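Long-range contacts in mosquitocidal toxin (Lysinibacillus sphaericus, PDB 2VSE), which kills mosquito larvae, probably by ADP-ribosylating target-cell proteins with its transferase domain, while its four ricin-B-like lectin domains probably bind glycans: residues Tyr368-Leu373 with Trp406-Thr411; Tyr320-Arg325 with Gln356-Glu361; Ala724-Asn729 with Thr815-Tyr820. All coordinates share one frame; numbering follows the deposited sequence.

Contact 1: residues Tyr368-Leu373 with Trp406-Thr411; sequences YKFRNL and WLIEKT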
loop_
_atom_site.group_PDB
_atom_site.type_symbol
_atom_site.label_atom_id
_atom_site.label_comp_id
_atom_site.label_asym_id
_atom_site.label_seq_id
_atom_site.Cartn_x
_atom_site.Cartn_y
_atom_site.Cartn_z
ATOM N N TYR A 368 4.121 29.312 14.543
ATOM C CA TYR A 368 4.718 29.667 15.838
ATOM C C TYR A 368 5.420 31.011 15.827
ATOM O O TYR A 368 6.114 31.349 14.869
ATOM C CB TYR A 368 5.709 28.589 16.293
ATOM C CG TYR A 368 5.055 27.255 16.535
ATOM C CD1 TYR A 368 4.523 26.936 17.782
ATOM C CD2 TYR A 368 4.945 26.316 15.511
ATOM C CE1 TYR A 368 3.907 25.715 18.011
ATOM C CE2 TYR A 368 4.342 25.097 15.727
ATOM C CZ TYR A 368 3.822 24.800 16.979
ATOM O OH TYR A 368 3.197 23.583 17.198
ATOM N N LYS A 369 5.236 31.765 16.909
ATOM C CA LYS A 369 5.988 32.999 17.161
ATOM C C LYS A 369 6.977 32.766 18.305
ATOM O O LYS A 369 6.642 32.142 19.317
ATOM C CB LYS A 369 5.058 34.172 17.511
ATOM C CG LYS A 369 3.821 34.331 16.608
ATOM C CD LYS A 369 4.041 35.260 15.410
ATOM C CE LYS A 369 3.814 36.725 15.764
ATOM N NZ LYS A 369 3.382 37.540 14.587
ATOM N N PHE A 370 8.198 33.254 18.129
ATOM C CA PHE A 370 9.209 33.193 19.171
ATOM C C PHE A 370 9.345 34.587 19.777
ATOM O O PHE A 370 9.576 35.556 19.050
ATOM C CB PHE A 370 10.568 32.792 18.592
ATOM C CG PHE A 370 10.633 31.387 18.063
ATOM C CD1 PHE A 370 11.246 30.386 18.807
ATOM C CD2 PHE A 370 10.136 31.077 16.807
ATOM C CE1 PHE A 370 11.327 29.097 18.326
ATOM C CE2 PHE A 370 10.214 29.776 16.314
ATOM C CZ PHE A 370 10.810 28.785 17.074
ATOM N N ARG A 371 9.189 34.694 21.095
ATOM C CA ARG A 371 9.484 35.944 21.778
ATOM C C ARG A 371 10.450 35.739 22.947
ATOM O O ARG A 371 10.319 34.790 23.719
ATOM C CB ARG A 371 8.196 36.713 22.151
ATOM C CG ARG A 371 7.371 36.186 23.321
ATOM C CD ARG A 371 5.856 36.413 23.114
ATOM N NE ARG A 371 5.475 37.825 23.002
ATOM C CZ ARG A 371 4.348 38.263 22.439
ATOM N NH1 ARG A 371 3.475 37.405 21.926
ATOM N NH2 ARG A 371 4.098 39.564 22.382
ATOM N N ASN A 372 11.448 36.614 23.035
ATOM C CA ASN A 372 12.519 36.481 24.022
ATOM C C ASN A 372 12.031 36.600 25.462
ATOM O O ASN A 372 11.232 37.481 25.792
ATOM C CB ASN A 372 13.621 37.500 23.758
ATOM C CG ASN A 372 14.871 37.211 24.556
ATOM O OD1 ASN A 372 15.050 37.731 25.659
ATOM N ND2 ASN A 372 15.736 36.355 24.017
ATOM N N LEU A 373 12.518 35.706 26.317
ATOM C CA LEU A 373 12.055 35.651 27.699
ATOM C C LEU A 373 12.438 36.899 28.488
ATOM O O LEU A 373 11.643 37.379 29.295
ATOM C CB LEU A 373 12.541 34.379 28.406
ATOM C CG LEU A 373 11.983 34.091 29.812
ATOM C CD1 LEU A 373 10.467 33.865 29.806
ATOM C CD2 LEU A 373 12.686 32.910 30.459
ATOM N N TRP A 406 6.683 31.225 12.027
ATOM C CA TRP A 406 7.581 30.105 11.737
ATOM C C TRP A 406 6.908 28.739 11.829
ATOM O O TRP A 406 5.925 28.565 12.560
ATOM C CB TRP A 406 8.777 30.113 12.695
ATOM C CG TRP A 406 9.532 31.405 12.730
ATOM C CD1 TRP A 406 9.233 32.512 13.476
ATOM C CD2 TRP A 406 10.717 31.725 11.996
ATOM N NE1 TRP A 406 10.153 33.498 13.246
ATOM C CE2 TRP A 406 11.080 33.043 12.345
ATOM C CE3 TRP A 406 11.510 31.025 11.082
ATOM C CZ2 TRP A 406 12.204 33.678 11.809
ATOM C CZ3 TRP A 406 12.624 31.661 10.543
ATOM C CH2 TRP A 406 12.958 32.977 10.910
ATOM N N LEU A 407 7.466 27.771 11.099
ATOM C CA LEU A 407 7.127 26.362 11.261
ATOM C C LEU A 407 8.240 25.658 12.033
ATOM O O LEU A 407 9.427 25.856 11.761
ATOM C CB LEU A 407 6.952 25.688 9.902
ATOM C CG LEU A 407 5.770 26.070 9.005
ATOM C CD1 LEU A 407 6.014 25.573 7.604
ATOM C CD2 LEU A 407 4.458 25.510 9.531
ATOM N N ILE A 408 7.851 24.852 13.012
ATOM C CA ILE A 408 8.795 24.024 13.748
ATOM C C ILE A 408 8.602 22.597 13.258
ATOM O O ILE A 408 7.651 21.920 13.657
ATOM C CB ILE A 408 8.580 24.118 15.267
ATOM C CG1 ILE A 408 8.723 25.576 15.724
ATOM C CG2 ILE A 408 9.585 23.225 16.012
ATOM C CD1 ILE A 408 8.333 25.828 17.154
ATOM N N GLU A 409 9.502 22.156 12.382
ATOM C CA GLU A 409 9.359 20.869 11.704
ATOM C C GLU A 409 10.298 19.810 12.270
ATOM O O GLU A 409 11.506 20.023 12.349
ATOM C CB GLU A 409 9.574 21.026 10.191
ATOM C CG GLU A 409 9.361 19.735 9.427
ATOM C CD GLU A 409 9.634 19.842 7.926
ATOM O OE1 GLU A 409 9.115 20.781 7.266
ATOM O OE2 GLU A 409 10.343 18.952 7.403
ATOM N N LYS A 410 9.729 18.666 12.644
ATOM C CA LYS A 410 10.500 17.540 13.161
ATOM C C LYS A 410 11.382 16.951 12.062
ATOM O O LYS A 410 10.902 16.669 10.972
ATOM C CB LYS A 410 9.567 16.458 13.725
ATOM C CG LYS A 410 10.282 15.181 14.180
ATOM C CD LYS A 410 11.147 15.423 15.426
ATOM C CE LYS A 410 12.148 14.297 15.666
ATOM N NZ LYS A 410 13.501 14.579 15.066
ATOM N N THR A 411 12.669 16.768 12.344
ATOM C CA THR A 411 13.544 16.160 11.359
ATOM C C THR A 411 13.227 14.688 11.314
ATOM O O THR A 411 12.902 14.087 12.341
ATOM C CB THR A 411 15.040 16.368 11.656
ATOM O OG1 THR A 411 15.335 15.924 12.991
ATOM C CG2 THR A 411 15.427 17.833 11.493
#
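Tyr368 and Trp406 face each other as an antiparallel hydrogen-bonded pair, the single bridge between these two strands. Tyr368 N gives a nearly straight bond of 2.8 Å to Trp406 O. The return bond, from Trp406 N to Tyr368 O, is more bent. The strands then diverge, with an angle of 100° between their directions, and most of the rest of the contact is made by side chains.

Ile408 reaches over one face of the Tyr368 ring. Its CD1 lies 3.9 Å from the ring centroid in a CH-pi contact, displaced toward the rim. With CG1 beside the backbone N (chi1 -58°) and the chain extended beyond it, CD1 reaches across the ring. The same methyl is 3.9 Å from Phe370 CZ, so it sits against both aromatic residues. Phe370 and Trp406 form an edge-to-face pair. The phenyl edge points at the face of the indole five-membered ring, with the planes at 84° and Phe370 CD2 3.7 Å from Trp406 CD1. Tyr368 O lies at the indole edge, in its plane.

Further out, Trp406 NE1 is hydrogen-bonded to Leu380 O, which helps set the turn of the indole. Leu380 also packs on Phe370, as does Ile360. Strand 271-277 flanks Trp406 and Ile408 through Ile275 and Tyr273. Gln404 and Trp406 are the Gln and Trp of a QxW motif, the repeat signature of ricin-B-type beta-trefoils, and the indole lies in the hydrophobic core.

Contact 2: residues Tyr320-Arg325 with Gln356-Glu361; sequences YKIYNR and QYWTIE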
loop_
_atom_site.group_PDB
_atom_site.type_symbol
_atom_site.label_atom_id
_atom_site.label_comp_id
_atom_site.label_asym_id
_atom_site.label_seq_id
_atom_site.Cartn_x
_atom_site.Cartn_y
_atom_site.Cartn_z
ATOM N N TYR A 320 12.049 28.043 26.251
ATOM C CA TYR A 320 12.890 27.044 25.613
ATOM C C TYR A 320 14.286 27.557 25.306
ATOM O O TYR A 320 14.474 28.734 25.005
ATOM C CB TYR A 320 12.259 26.553 24.297
ATOM C CG TYR A 320 10.846 26.023 24.381
ATOM C CD1 TYR A 320 10.591 24.664 24.259
ATOM C CD2 TYR A 320 9.759 26.885 24.538
ATOM C CE1 TYR A 320 9.288 24.166 24.302
ATOM C CE2 TYR A 320 8.463 26.401 24.599
ATOM C CZ TYR A 320 8.232 25.039 24.473
ATOM O OH TYR A 320 6.945 24.553 24.542
ATOM N N LYS A 321 15.260 26.656 25.370
ATOM C CA LYS A 321 16.573 26.922 24.801
ATOM C C LYS A 321 16.704 26.180 23.456
ATOM O O LYS A 321 16.120 25.116 23.245
ATOM C CB LYS A 321 17.683 26.547 25.778
ATOM C CG LYS A 321 17.814 27.533 26.933
ATOM C CD LYS A 321 18.807 27.102 28.022
ATOM C CE LYS A 321 18.361 25.825 28.738
ATOM N NZ LYS A 321 19.038 25.709 30.060
ATOM N N ILE A 322 17.462 26.774 22.547
ATOM C CA ILE A 322 17.554 26.306 21.184
ATOM C C ILE A 322 19.046 26.178 20.832
ATOM O O ILE A 322 19.755 27.184 20.635
ATOM C CB ILE A 322 16.770 27.259 20.242
ATOM C CG1 ILE A 322 15.329 27.461 20.765
ATOM C CG2 ILE A 322 16.778 26.735 18.821
ATOM C CD1 ILE A 322 14.522 28.567 20.087
ATOM N N TYR A 323 19.514 24.930 20.812
ATOM C CA TYR A 323 20.929 24.602 20.652
ATOM C C TYR A 323 21.170 24.175 19.227
ATOM O O TYR A 323 20.441 23.325 18.699
ATOM C CB TYR A 323 21.313 23.421 21.539
ATOM C CG TYR A 323 21.072 23.618 23.008
ATOM C CD1 TYR A 323 22.091 24.088 23.834
ATOM C CD2 TYR A 323 19.836 23.313 23.584
ATOM C CE1 TYR A 323 21.891 24.259 25.192
ATOM C CE2 TYR A 323 19.623 23.488 24.958
ATOM C CZ TYR A 323 20.656 23.960 25.747
ATOM O OH TYR A 323 20.476 24.151 27.097
ATOM N N ASN A 324 22.208 24.726 18.606
ATOM C CA ASN A 324 22.550 24.306 17.257
ATOM C C ASN A 324 23.017 22.864 17.251
ATOM O O ASN A 324 23.675 22.424 18.191
ATOM C CB ASN A 324 23.614 25.214 16.649
ATOM C CG ASN A 324 23.726 25.035 15.152
ATOM O OD1 ASN A 324 24.652 24.396 14.672
ATOM N ND2 ASN A 324 22.760 25.562 14.413
ATOM N N ARG A 325 22.685 22.131 16.194
ATOM C CA ARG A 325 23.088 20.730 16.106
ATOM C C ARG A 325 24.533 20.515 15.705
ATOM O O ARG A 325 25.201 19.643 16.255
ATOM C CB ARG A 325 22.130 19.940 15.221
ATOM C CG ARG A 325 20.917 19.514 16.015
ATOM C CD ARG A 325 20.936 18.043 16.466
ATOM N NE ARG A 325 22.261 17.455 16.602
ATOM C CZ ARG A 325 22.498 16.144 16.581
ATOM N NH1 ARG A 325 21.496 15.277 16.416
ATOM N NH2 ARG A 325 23.747 15.694 16.723
ATOM N N GLN A 356 18.605 33.999 26.310
ATOM C CA GLN A 356 18.741 32.800 25.472
ATOM C C GLN A 356 17.556 31.872 25.684
ATOM O O GLN A 356 17.612 30.695 25.353
ATOM C CB GLN A 356 20.041 32.057 25.756
ATOM C CG GLN A 356 21.280 32.932 25.718
ATOM C CD GLN A 356 22.517 32.177 26.130
ATOM O OE1 GLN A 356 22.625 31.709 27.265
ATOM N NE2 GLN A 356 23.462 32.043 25.204
ATOM N N TYR A 357 16.489 32.406 26.261
ATOM C CA TYR A 357 15.249 31.664 26.404
ATOM C C TYR A 357 14.180 32.301 25.542
ATOM O O TYR A 357 14.145 33.530 25.371
ATOM C CB TYR A 357 14.784 31.630 27.856
ATOM C CG TYR A 357 15.539 30.667 28.742
ATOM C CD1 TYR A 357 15.082 29.362 28.930
ATOM C CD2 TYR A 357 16.700 31.065 29.417
ATOM C CE1 TYR A 357 15.764 28.470 29.761
ATOM C CE2 TYR A 357 17.388 30.178 30.247
ATOM C CZ TYR A 357 16.910 28.889 30.414
ATOM O OH TYR A 357 17.576 28.008 31.218
ATOM N N TRP A 358 13.310 31.455 25.005
ATOM C CA TRP A 358 12.284 31.894 24.086
ATOM C C TRP A 358 10.995 31.227 24.488
ATOM O O TRP A 358 10.993 30.031 24.751
ATOM C CB TRP A 358 12.668 31.498 22.656
ATOM C CG TRP A 358 13.985 32.066 22.257
ATOM C CD1 TRP A 358 15.200 31.493 22.433
ATOM C CD2 TRP A 358 14.220 33.341 21.651
ATOM N NE1 TRP A 358 16.191 32.326 21.970
ATOM C CE2 TRP A 358 15.619 33.466 21.477
ATOM C CE3 TRP A 358 13.387 34.387 21.227
ATOM C CZ2 TRP A 358 16.208 34.604 20.911
ATOM C CZ3 TRP A 358 13.971 35.511 20.650
ATOM C CH2 TRP A 358 15.370 35.609 20.500
ATOM N N THR A 359 9.909 31.992 24.575
ATOM C CA THR A 359 8.590 31.377 24.678
ATOM C C THR A 359 8.118 31.128 23.252
ATOM O O THR A 359 8.418 31.907 22.336
ATOM C CB THR A 359 7.555 32.240 25.429
ATOM O OG1 THR A 359 7.392 33.484 24.748
ATOM C CG2 THR A 359 7.967 32.485 26.890
ATOM N N ILE A 360 7.402 30.028 23.069
ATOM C CA ILE A 360 6.953 29.593 21.758
ATOM C C ILE A 360 5.434 29.459 21.800
ATOM O O ILE A 360 4.901 28.555 22.445
ATOM C CB ILE A 360 7.610 28.250 21.388
ATOM C CG1 ILE A 360 9.144 28.392 21.382
ATOM C CG2 ILE A 360 7.079 27.746 20.052
ATOM C CD1 ILE A 360 9.921 27.119 20.963
ATOM N N GLU A 361 4.753 30.386 21.128
ATOM C CA GLU A 361 3.298 30.442 21.102
ATOM C C GLU A 361 2.758 30.110 19.713
ATOM O O GLU A 361 3.227 30.653 18.713
ATOM C CB GLU A 361 2.835 31.835 21.505
ATOM C CG GLU A 361 3.270 32.262 22.909
ATOM C CD GLU A 361 3.244 33.775 23.102
ATOM O OE1 GLU A 361 3.275 34.516 22.088
ATOM O OE2 GLU A 361 3.200 34.222 24.267
HETATM O O HOH W 1 4.925 26.326 24.319
HETATM O O HOH W 2 18.294 29.370 23.039
#
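Lys321 and Tyr357 meet through both the lysine chain and its charged end. Lys321 NZ donates to Tyr357 OH at 3.0 Å and forms a salt bridge with Glu350, so the ammonium group has two partners. One water links Tyr320 OH to Ile360 O, and Tyr320 OH is also bonded to Ile268 N. A second water accepts from Ile322 N and donates to Gln356 O, bridging the backbones where they separate. Trp358 NE1 is hydrogen-bonded to Leu332 O.

Between the backbones, Tyr320 and Trp358 form an antiparallel hydrogen-bonded pair. Tyr320 N to Trp358 O measures 2.7 Å, and Trp358 N to Tyr320 O 3.0 Å. Tyr320 O also accepts a CA-H...O contact from Tyr357 CA at 3.3 Å.

CH-pi contacts form at two rings. Ile360 CD1 lies over one face of Tyr320, 3.8 Å from the ring centroid and 21° off the normal. The Lys321 chain runs alongside Tyr357, pointing the same way, with CG over its face. A bend at chi3 (-64°) carries the lysine end round to the phenol oxygen.

In the apolar packing, Ile322 CD1 touches Trp358 CD1 at 3.8 Å, the two side chains crossing at about a right angle.

Gln356, Tyr357 and Trp358 form a QxW motif of the ricin-type beta-trefoil. Strand 319-324 is an outermost strand of its sheet, with strand 309-314 beside it. Strand 358-362 pairs with strand 368-372, whose Phe370 packs on both Ile322 and Ile360. Strand 331-333 covers Ile322 through Leu332, and Leu331 lies against Lys321 and Gln356.

Contact 3: residues Ala724-Asn729 with Thr815-Tyr820; sequences AVIFDN and TPIITY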
loop_
_atom_site.group_PDB
_atom_site.type_symbol
_atom_site.label_atom_id
_atom_site.label_comp_id
_atom_site.label_asym_id
_atom_site.label_seq_id
_atom_site.Cartn_x
_atom_site.Cartn_y
_atom_site.Cartn_z
ATOM N N ALA A 724 -33.408 -28.877 -10.724
ATOM C CA ALA A 724 -33.114 -27.508 -10.342
ATOM C C ALA A 724 -33.947 -26.586 -11.217
ATOM O O ALA A 724 -34.078 -26.830 -12.419
ATOM C CB ALA A 724 -31.639 -27.201 -10.524
ATOM N N VAL A 725 -34.505 -25.540 -10.617
ATOM C CA VAL A 725 -35.227 -24.505 -11.355
ATOM C C VAL A 725 -34.788 -23.137 -10.867
ATOM O O VAL A 725 -34.070 -23.033 -9.849
ATOM C CB VAL A 725 -36.776 -24.606 -11.154
ATOM C CG1 VAL A 725 -37.320 -25.968 -11.646
ATOM C CG2 VAL A 725 -37.162 -24.329 -9.680
ATOM N N ILE A 726 -35.237 -22.089 -11.555
ATOM C CA ILE A 726 -35.027 -20.708 -11.096
ATOM C C ILE A 726 -36.309 -20.248 -10.427
ATOM O O ILE A 726 -37.388 -20.632 -10.833
ATOM C CB ILE A 726 -34.694 -19.743 -12.273
ATOM C CG1 ILE A 726 -33.878 -18.534 -11.808
ATOM C CG2 ILE A 726 -35.984 -19.264 -12.987
ATOM C CD1 ILE A 726 -32.463 -18.829 -11.352
ATOM N N PHE A 727 -36.207 -19.407 -9.407
ATOM C CA PHE A 727 -37.396 -18.984 -8.656
ATOM C C PHE A 727 -37.045 -17.786 -7.771
ATOM O O PHE A 727 -35.899 -17.677 -7.314
ATOM C CB PHE A 727 -37.907 -20.145 -7.776
ATOM C CG PHE A 727 -39.344 -19.998 -7.343
ATOM C CD1 PHE A 727 -40.360 -20.638 -8.041
ATOM C CD2 PHE A 727 -39.682 -19.228 -6.234
ATOM C CE1 PHE A 727 -41.694 -20.508 -7.649
ATOM C CE2 PHE A 727 -41.006 -19.091 -5.842
ATOM C CZ PHE A 727 -42.019 -19.745 -6.558
ATOM N N ASP A 728 -38.008 -16.889 -7.523
ATOM C CA ASP A 728 -37.764 -15.768 -6.616
ATOM C C ASP A 728 -37.114 -16.265 -5.323
ATOM O O ASP A 728 -37.414 -17.350 -4.824
ATOM C CB ASP A 728 -39.052 -15.030 -6.215
ATOM C CG ASP A 728 -39.821 -14.488 -7.396
ATOM O OD1 ASP A 728 -39.206 -14.039 -8.389
ATOM O OD2 ASP A 728 -41.060 -14.502 -7.319
ATOM N N ASN A 729 -36.213 -15.470 -4.774
ATOM C CA ASN A 729 -35.642 -15.766 -3.464
ATOM C C ASN A 729 -36.738 -15.575 -2.419
ATOM O O ASN A 729 -37.199 -14.452 -2.190
ATOM C CB ASN A 729 -34.464 -14.831 -3.172
ATOM C CG ASN A 729 -33.678 -15.195 -1.870
ATOM O OD1 ASN A 729 -34.193 -15.826 -0.940
ATOM N ND2 ASN A 729 -32.413 -14.780 -1.831
ATOM N N THR A 815 -38.823 -21.938 -14.348
ATOM C CA THR A 815 -38.054 -22.224 -15.547
ATOM C C THR A 815 -36.889 -23.115 -15.116
ATOM O O THR A 815 -36.170 -22.765 -14.188
ATOM C CB THR A 815 -37.518 -20.930 -16.175
ATOM O OG1 THR A 815 -38.608 -20.041 -16.446
ATOM C CG2 THR A 815 -36.763 -21.230 -17.451
ATOM N N PRO A 816 -36.732 -24.288 -15.741
ATOM C CA PRO A 816 -35.642 -25.195 -15.364
ATOM C C PRO A 816 -34.248 -24.605 -15.576
ATOM O O PRO A 816 -34.078 -23.705 -16.401
ATOM C CB PRO A 816 -35.840 -26.387 -16.306
ATOM C CG PRO A 816 -36.661 -25.892 -17.384
ATOM C CD PRO A 816 -37.560 -24.848 -16.817
ATOM N N ILE A 817 -33.270 -25.124 -14.828
ATOM C CA ILE A 817 -31.860 -24.886 -15.102
ATOM C C ILE A 817 -31.459 -26.044 -15.989
ATOM O O ILE A 817 -31.812 -27.191 -15.698
ATOM C CB ILE A 817 -31.034 -24.865 -13.780
ATOM C CG1 ILE A 817 -31.714 -23.990 -12.717
ATOM C CG2 ILE A 817 -29.605 -24.374 -13.992
ATOM C CD1 ILE A 817 -31.718 -22.485 -13.023
ATOM N N ILE A 818 -30.810 -25.742 -17.115
ATOM C CA ILE A 818 -30.244 -26.767 -18.020
ATOM C C ILE A 818 -28.726 -26.628 -17.980
ATOM O O ILE A 818 -28.196 -25.758 -17.242
ATOM C CB ILE A 818 -30.758 -26.625 -19.474
ATOM C CG1 ILE A 818 -30.440 -25.236 -20.034
ATOM C CG2 ILE A 818 -32.265 -26.940 -19.575
ATOM C CD1 ILE A 818 -30.398 -25.177 -21.549
ATOM N N THR A 819 -28.015 -27.467 -18.726
ATOM C CA THR A 819 -26.602 -27.166 -18.975
ATOM C C THR A 819 -26.443 -26.924 -20.453
ATOM O O THR A 819 -27.070 -27.591 -21.248
ATOM C CB THR A 819 -25.640 -28.268 -18.550
ATOM O OG1 THR A 819 -26.084 -29.518 -19.091
ATOM C CG2 THR A 819 -25.542 -28.353 -17.022
ATOM N N TYR A 820 -25.587 -25.978 -20.807
ATOM C CA TYR A 820 -25.461 -25.535 -22.169
ATOM C C TYR A 820 -24.041 -25.081 -22.373
ATOM O O TYR A 820 -23.319 -24.826 -21.399
ATOM C CB TYR A 820 -26.449 -24.373 -22.422
ATOM C CG TYR A 820 -26.804 -24.216 -23.880
ATOM C CD1 TYR A 820 -27.466 -25.219 -24.550
ATOM C CD2 TYR A 820 -26.421 -23.090 -24.601
ATOM C CE1 TYR A 820 -27.773 -25.100 -25.901
ATOM C CE2 TYR A 820 -26.699 -22.971 -25.943
ATOM C CZ TYR A 820 -27.388 -23.980 -26.586
ATOM O OH TYR A 820 -27.696 -23.877 -27.925
#
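Val725 and Pro816 bring two beta hairpins together at a single backbone bridge, their CA atoms 4.1 Å apart. The site belongs to the C-terminal ricin-B-like lectin domain, a beta-trefoil. Strand 724-728 is paired with strand 713-717, and strand 817-821 with strand 802-806. The contact therefore joins two separate two-stranded sheets. The strands meet at a wide angle, 114° between their directions, so the bridge is not extended.

Two backbone hydrogen bonds flank the bridged pair. Ile726 N donates to Thr815 O at 2.9 Å. Ile817 N donates to Ala724 O at 3.1 Å, and this bond is almost straight at the hydrogen (178°). The proline has no N-H to give, and both bonds use its neighbours.

The buried side is apolar. Ile817 points toward the other strand, and its CG1 meets Ala724 CB at 3.9 Å. Ile726 CG2 lies 3.9 Å from Thr815 CB, the two side chains running side by side in the same direction. Trp830 of strand 830-834 packs on both Ile726 and Ile817, and Val806 also touches Ile726. Thr815 OG1 is hydrogen-bonded to Ala812 O.

A chi2 of -69° folds Ile817 CD1 over the opposite backbone, 3.8 Å from Ile726 N.

In the fold
Contacts 1 and 2 belong to one ricin-B-like domain, with centres about 8 Å apart. Consecutive strands 358-362 and 368-372 pair in one sheet, so each contact supplies one strand of that hairpin. Between the contacts, Leu373 N probably bonds to Tyr357 O, and Arg371 NH1 forms a 2.9 Å salt bridge with Glu361 OE1. Tyr368 CD1 also packs on Ile360 CG2 at 3.5 Å. Contact 3 lies in a different lectin domain, across the centre of the chain. Its centre is about 73 Å from that of contact 1 and about 79 Å from that of contact 2. All three join strands within beta-trefoil lectin domains, not within the ADP-ribosyltransferase part of the chain.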